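Local structure of putative pterin-4-alpha-carbinolamine dehydratase (Brucella melitensis, 3JST) at residues E10-E13 with A14-A17; L84-K87 with M88-M92. The protein probably catalyses the dehydration of 4a-hydroxytetrahydrobiopterin to dihydrobiopterin. All coordinates share one frame; numbering follows the deposited sequence.

The two contacts illustrate how local relations three and four residues apart take their character from their place in the fold. Contact 1 lies at the surface on the short helix 8-16, its centre about 13 Å from the centre of the chain; contact 2 belongs to the helix 83-96, its centre about 5 Å from that of the chain. The first shows a backbone turn that tightens and takes in a water, with a loose Glu13–Arg16 pairing outside. The second keeps a regular alpha-helical bonding pattern, with apolar side chains and a buried aspartate turned inward, and basic ones towards solvent and helix 39-56. Their helices meet where Ala14 CB packs 3.9 Å from Ile86 CD1.

Contact 1 of 2, residues E10-E13 with A14-A17; sequences EMNE and ALRA
Along the segment 10-17 the backbone bonds shorten their span: Ala14 N and Leu15 N donate to Glu10 O and Met11 O four residues back, each at 2.9 Å, whereas Arg16 N turns to Glu13 O, three residues back, at 3.2 Å. This is the amphipathic first helix of the alpha-beta-beta-alpha-beta-beta-alpha fold of pterin dehydratases, with its inner side laid towards the strand 30-35. The i-to-i+3 bond is poorly aligned, since Arg16 N stands above the plane of the Glu13 carbonyl with a C=O...N angle of 115°. On the inner side, Leu15 sets its branch point against the preceding turn, CG lying 3.3 Å from Met11 O, and its CD1 then meets Met11 CG. Both side chains also touch Ile30, while Met11 reaches Val81 and Leu15 reaches Trp21, so this small apolar pair joins the helix to the sheet.

The outer side is polar. Glu13 carries CG anti to the backbone N and then bends at chi2 (61°), which brings its carboxylate across the Arg16 chain at CD: OE1 comes 3.7 Å from Arg16 CD. The carboxylate and guanidinium planes are only 21° apart, yet Glu13 OE2 and Arg16 NE remain 4.6 Å from each other, too far for a salt bridge, though the opposite charges probably attract weakly. Glu10 instead turns back to the helix start, where OE1 accepts from Thr7 N. A water donates to Glu13 O at 2.6 Å and weakly accepts from Ala17 N at 3.1 Å.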
# COMPACT_ATOMS: atom_id res chain seq x y z
N GLU A 10 11.52 11.42 -4.91
CA GLU A 10 11.19 11.10 -3.52
C GLU A 10 10.43 9.77 -3.42
O GLU A 10 10.67 8.97 -2.53
CB GLU A 10 10.36 12.21 -2.89
CG GLU A 10 11.15 13.49 -2.59
CD GLU A 10 10.27 14.67 -2.22
OE1 GLU A 10 9.06 14.65 -2.52
OE2 GLU A 10 10.79 15.64 -1.63
N MET A 11 9.50 9.56 -4.35
CA MET A 11 8.75 8.32 -4.41
C MET A 11 9.70 7.14 -4.68
O MET A 11 9.66 6.14 -3.98
CB MET A 11 7.69 8.41 -5.50
CG MET A 11 6.70 7.27 -5.51
SD MET A 11 5.71 7.25 -7.01
CE MET A 11 5.23 8.97 -7.16
N ASN A 12 10.58 7.29 -5.67
CA ASN A 12 11.58 6.25 -5.98
C ASN A 12 12.45 5.94 -4.78
O ASN A 12 12.73 4.77 -4.49
CB ASN A 12 12.46 6.67 -7.17
CG ASN A 12 11.69 6.70 -8.48
OD1 ASN A 12 10.65 6.07 -8.61
ND2 ASN A 12 12.21 7.45 -9.44
N GLU A 13 12.89 6.98 -4.08
CA GLU A 13 13.70 6.80 -2.89
C GLU A 13 12.92 6.06 -1.80
O GLU A 13 13.45 5.14 -1.18
CB GLU A 13 14.19 8.15 -2.36
CG GLU A 13 15.21 8.06 -1.22
CD GLU A 13 16.48 7.32 -1.62
OE1 GLU A 13 16.82 7.30 -2.83
OE2 GLU A 13 17.15 6.77 -0.72
N ALA A 14 11.67 6.47 -1.58
CA ALA A 14 10.83 5.85 -0.55
C ALA A 14 10.57 4.38 -0.83
O ALA A 14 10.48 3.58 0.09
CB ALA A 14 9.51 6.61 -0.40
N LEU A 15 10.44 4.03 -2.11
CA LEU A 15 10.16 2.64 -2.50
C LEU A 15 11.30 1.68 -2.14
O LEU A 15 11.06 0.49 -1.96
CB LEU A 15 9.85 2.56 -3.99
CG LEU A 15 8.47 3.10 -4.39
CD1 LEU A 15 8.41 3.39 -5.89
CD2 LEU A 15 7.37 2.14 -3.98
N ARG A 16 12.52 2.20 -2.04
CA ARG A 16 13.68 1.36 -1.74
C ARG A 16 13.50 0.58 -0.43
O ARG A 16 13.87 -0.59 -0.35
CB ARG A 16 14.96 2.18 -1.73
CG ARG A 16 15.35 2.70 -3.10
CD ARG A 16 16.59 3.59 -3.06
NE ARG A 16 17.83 2.82 -2.93
CZ ARG A 16 18.44 2.17 -3.92
NH1 ARG A 16 17.93 2.14 -5.15
NH2 ARG A 16 19.57 1.51 -3.68
N ALA A 17 12.90 1.23 0.57
CA ALA A 17 12.68 0.61 1.87
C ALA A 17 11.40 -0.24 1.91
O ALA A 17 11.13 -0.90 2.92
CB ALA A 17 12.63 1.70 2.96
O HOH W 1 13.73 4.17 1.20

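Contact 2 of 2, residues L84-K87 with M88-M92; sequences LDIK and MARKM
Arg90 leaves the helix with CG anti to its own backbone N (chi1 178°) and then folds at chi3 (-53°), a bend that swings the guanidinium back over the preceding turn towards Ile86 and Lys87. Its NH2 ends 3.5 Å from Ile86 CG2, the branch that Ile86 also holds anti to its backbone N, while NH1 lies 3.9 Å from Lys87 CG. Ile86 O sits over one face of the guanidinium, and the same oxygen accepts the hydrogen bond of Arg90 N at 2.9 Å. Lys87 NZ stays 6.7 Å from Arg90 NH1, and NH1 has a long, weak ion pair with Glu83 OE2.

Arg90 lies on the exposed flank of the closing helix of the pterin dehydratase fold, with Ile86 turned in towards helix 8-16 and Lys87 at the edge facing helix 39-56. The helix packs on the antiparallel sheet through Asp85, Met88 and Ala89, which all touch Leu73, and Met92, which touches Val71. Lys87 and Lys91 lay their chains against Tyr52 of helix 39-56. Among the buried residues, Asp85 is gripped by three bonds: OD1 by His58 NE2, OD2 by Thr75 OG1 and Thr82 N. In relatives, histidines of a His-His-Pro sequence line the pterin pocket; His58 begins the corresponding sequence here, so Asp85 may position it. The backbone beneath is regular, and Ala89 N donates to Asp85 O (2.9 Å, N-H...O 167°). One methyl, Ala89 CB, rests 3.4 Å from that same carbonyl oxygen, Asp85 O, and Met88 CB lies 3.5 Å from Leu84 O.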
# COMPACT_ATOMS: atom_id res chain seq x y z
N LEU A 84 1.18 8.95 4.02
CA LEU A 84 0.11 8.00 4.37
C LEU A 84 0.21 6.69 3.57
O LEU A 84 -0.01 5.60 4.11
CB LEU A 84 -1.25 8.64 4.12
CG LEU A 84 -1.65 9.82 5.01
CD1 LEU A 84 -2.95 10.45 4.52
CD2 LEU A 84 -1.77 9.38 6.46
N ASP A 85 0.54 6.80 2.29
CA ASP A 85 0.72 5.63 1.43
C ASP A 85 1.96 4.85 1.84
O ASP A 85 1.96 3.62 1.86
CB ASP A 85 0.82 6.06 -0.03
CG ASP A 85 -0.40 6.82 -0.48
OD1 ASP A 85 -1.51 6.24 -0.40
OD2 ASP A 85 -0.26 8.00 -0.88
N ILE A 86 3.01 5.59 2.18
CA ILE A 86 4.24 4.97 2.67
C ILE A 86 3.99 4.23 3.99
O ILE A 86 4.46 3.12 4.17
CB ILE A 86 5.37 6.02 2.88
CG1 ILE A 86 5.63 6.82 1.59
CG2 ILE A 86 6.65 5.33 3.35
CD1 ILE A 86 5.76 5.99 0.31
N LYS A 87 3.25 4.85 4.90
CA LYS A 87 2.90 4.22 6.18
C LYS A 87 2.10 2.93 5.97
O LYS A 87 2.35 1.91 6.63
CB LYS A 87 2.12 5.18 7.08
CG LYS A 87 2.97 6.30 7.65
CD LYS A 87 2.15 7.28 8.47
CE LYS A 87 1.95 6.79 9.89
NZ LYS A 87 1.19 7.78 10.72
N MET A 88 1.13 2.98 5.06
CA MET A 88 0.28 1.83 4.78
C MET A 88 1.09 0.69 4.15
O MET A 88 0.96 -0.45 4.56
CB MET A 88 -0.89 2.23 3.88
CG MET A 88 -1.81 1.07 3.48
SD MET A 88 -2.54 0.20 4.88
CE MET A 88 -3.90 1.30 5.27
N ALA A 89 1.92 1.02 3.16
CA ALA A 89 2.77 0.02 2.52
C ALA A 89 3.71 -0.64 3.54
O ALA A 89 3.89 -1.85 3.55
CB ALA A 89 3.57 0.64 1.38
N ARG A 90 4.30 0.19 4.40
CA ARG A 90 5.16 -0.28 5.48
C ARG A 90 4.42 -1.26 6.40
O ARG A 90 4.94 -2.33 6.70
CB ARG A 90 5.70 0.91 6.29
CG ARG A 90 6.57 0.54 7.48
CD ARG A 90 7.04 1.77 8.27
NE ARG A 90 7.68 2.76 7.41
CZ ARG A 90 7.37 4.05 7.33
NH1 ARG A 90 6.40 4.58 8.08
NH2 ARG A 90 8.05 4.84 6.50
N LYS A 91 3.21 -0.88 6.83
CA LYS A 91 2.42 -1.71 7.74
C LYS A 91 2.00 -3.02 7.08
O LYS A 91 2.07 -4.08 7.70
CB LYS A 91 1.16 -0.97 8.21
CG LYS A 91 0.35 -1.71 9.28
CD LYS A 91 1.09 -1.78 10.63
CE LYS A 91 0.16 -2.23 11.74
NZ LYS A 91 0.81 -2.25 13.07
N MET A 92 1.56 -2.93 5.82
CA MET A 92 1.21 -4.11 5.04
C MET A 92 2.38 -5.08 4.92
O MET A 92 2.21 -6.29 5.07
CB MET A 92 0.72 -3.71 3.65
CG MET A 92 -0.71 -3.21 3.64
SD MET A 92 -1.28 -2.71 2.01
CE MET A 92 -3.02 -2.48 2.36